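Local coordinates for enoyl-[acyl-carrier-protein] reductase [FMN] (Thermotoga maritima, PDB 5GVH) that probably reduces the enoyl groups of acyl-carrier-protein-bound fatty acids with NADH, using a bound flavin mononucleotide, at residues V93-A98 / I116-S121. Residues are numbered along the deposited sequence; the frame is centred on the assembly and turned at random.
Sequences VVTFGA and IPVVAS
Val118 packs against the carbonyl of Phe96, its CB 3.3 Å from Phe96 O. The same oxygen accepts the N-H of Val118, with Val118 N 3.1 Å from Phe96 O, in a bent bond (148° at the hydrogen). From CB, the methyl CG2 is the branch that stays near this oxygen, 3.4 Å from Phe96 O, because chi1 of 168° sets CG1 anti to the backbone N and leaves CG2 beside it. Val118 CG2 also lies 4.2 Å from Thr95 CG2, a loose methyl contact. Two residues earlier the pairing is straighter: Ile116 N meets Val94 O at 3.0 Å, almost in line with the carbonyl. The end of the Ile116 side chain, CD1, packs on Val93 CG1 at 3.7 Å. These two strands are parallel neighbours in the TIM barrel, joined through helix 102-110 as a beta-alpha-beta unit. Thr95, Ile116 and Val118 all touch Ile137 of the next strand, whereas Phe96 packs outward against Tyr104 and Leu108 of the helix. Gly97, which follows Phe96, touches the bound FMN. The chemistry is thus two N-H...O=C bonds in a buried, mainly aliphatic setting, joining the strands right beside a residue that meets the flavin.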
loop_
_atom_site.group_PDB
_atom_site.type_symbol
_atom_site.label_atom_id
_atom_site.label_comp_id
_atom_site.label_asym_id
_atom_site.label_seq_id
_atom_site.Cartn_x
_atom_site.Cartn_y
_atom_site.Cartn_z
ATOM N N VAL A 93 -26.405 4.124 -9.413
ATOM C CA VAL A 93 -25.060 4.583 -9.069
ATOM C C VAL A 93 -24.184 4.518 -10.315
ATOM O O VAL A 93 -24.136 3.492 -11.007
ATOM C CB VAL A 93 -24.442 3.736 -7.930
ATOM C CG1 VAL A 93 -23.036 4.229 -7.575
ATOM C CG2 VAL A 93 -25.334 3.752 -6.702
ATOM N N VAL A 94 -23.477 5.608 -10.600
ATOM C CA VAL A 94 -22.507 5.639 -11.690
ATOM C C VAL A 94 -21.111 5.763 -11.092
ATOM O O VAL A 94 -20.874 6.605 -10.218
ATOM C CB VAL A 94 -22.785 6.784 -12.681
ATOM C CG1 VAL A 94 -21.561 7.063 -13.533
ATOM C CG2 VAL A 94 -23.960 6.430 -13.571
ATOM N N THR A 95 -20.198 4.925 -11.565
ATOM C CA THR A 95 -18.784 4.980 -11.221
ATOM C C THR A 95 -17.980 5.444 -12.428
ATOM O O THR A 95 -18.261 5.042 -13.560
ATOM C CB THR A 95 -18.287 3.610 -10.754
ATOM O OG1 THR A 95 -18.618 3.427 -9.394
ATOM C CG2 THR A 95 -16.834 3.508 -10.897
ATOM N N PHE A 96 -16.983 6.294 -12.191
ATOM C CA PHE A 96 -16.120 6.793 -13.251
ATOM C C PHE A 96 -14.694 6.294 -13.062
ATOM O O PHE A 96 -14.171 6.261 -11.939
ATOM C CB PHE A 96 -16.150 8.318 -13.305
ATOM C CG PHE A 96 -17.368 8.862 -13.981
ATOM C CD1 PHE A 96 -18.354 9.514 -13.257
ATOM C CD2 PHE A 96 -17.549 8.685 -15.348
ATOM C CE1 PHE A 96 -19.491 10.004 -13.896
ATOM C CE2 PHE A 96 -18.689 9.171 -15.988
ATOM C CZ PHE A 96 -19.650 9.830 -15.260
ATOM N N GLY A 97 -14.075 5.890 -14.167
ATOM C CA GLY A 97 -12.692 5.472 -14.134
ATOM C C GLY A 97 -11.747 6.641 -13.936
ATOM O O GLY A 97 -12.166 7.724 -13.514
ATOM N N ALA A 98 -10.473 6.445 -14.262
ATOM C CA ALA A 98 -9.471 7.460 -13.968
ATOM C C ALA A 98 -9.680 8.709 -14.818
ATOM O O ALA A 98 -10.060 8.641 -15.994
ATOM C CB ALA A 98 -8.071 6.897 -14.190
ATOM N N ILE A 116 -19.961 8.383 -7.955
ATOM C CA ILE A 116 -18.822 7.983 -7.130
ATOM C C ILE A 116 -17.574 7.893 -8.007
ATOM O O ILE A 116 -17.296 6.829 -8.576
ATOM C CB ILE A 116 -19.101 6.647 -6.420
ATOM C CG1 ILE A 116 -20.420 6.724 -5.644
ATOM C CG2 ILE A 116 -17.950 6.295 -5.488
ATOM C CD1 ILE A 116 -20.776 5.463 -4.855
ATOM N N PRO A 117 -16.817 8.974 -8.171
ATOM C CA PRO A 117 -15.595 8.909 -8.980
ATOM C C PRO A 117 -14.494 8.112 -8.295
ATOM O O PRO A 117 -14.409 8.057 -7.065
ATOM C CB PRO A 117 -15.179 10.383 -9.115
ATOM C CG PRO A 117 -16.346 11.188 -8.637
ATOM C CD PRO A 117 -17.073 10.329 -7.662
ATOM N N VAL A 118 -13.651 7.488 -9.122
ATOM C CA VAL A 118 -12.430 6.825 -8.669
ATOM C C VAL A 118 -11.283 7.825 -8.736
ATOM O O VAL A 118 -10.988 8.369 -9.809
ATOM C CB VAL A 118 -12.112 5.584 -9.516
ATOM C CG1 VAL A 118 -10.690 5.102 -9.224
ATOM C CG2 VAL A 118 -13.123 4.472 -9.250
ATOM N N VAL A 119 -10.616 8.046 -7.601
ATOM C CA VAL A 119 -9.543 9.032 -7.496
ATOM C C VAL A 119 -8.277 8.360 -6.973
ATOM O O VAL A 119 -8.319 7.289 -6.364
ATOM C CB VAL A 119 -9.929 10.214 -6.588
ATOM C CG1 VAL A 119 -11.330 10.701 -6.924
ATOM C CG2 VAL A 119 -9.817 9.804 -5.119
ATOM N N ALA A 120 -7.134 9.033 -7.198
ATOM C CA ALA A 120 -5.829 8.564 -6.735
ATOM C C ALA A 120 -5.032 9.671 -6.047
ATOM O O ALA A 120 -3.804 9.578 -5.942
ATOM C CB ALA A 120 -5.019 7.976 -7.892
ATOM N N SER A 121 -5.711 10.699 -5.553
ATOM C CA SER A 121 -5.075 11.812 -4.868
ATOM C C SER A 121 -6.142 12.522 -4.051
ATOM O O SER A 121 -7.337 12.464 -4.370
ATOM C CB SER A 121 -4.416 12.779 -5.858
ATOM O OG SER A 121 -5.381 13.360 -6.733
#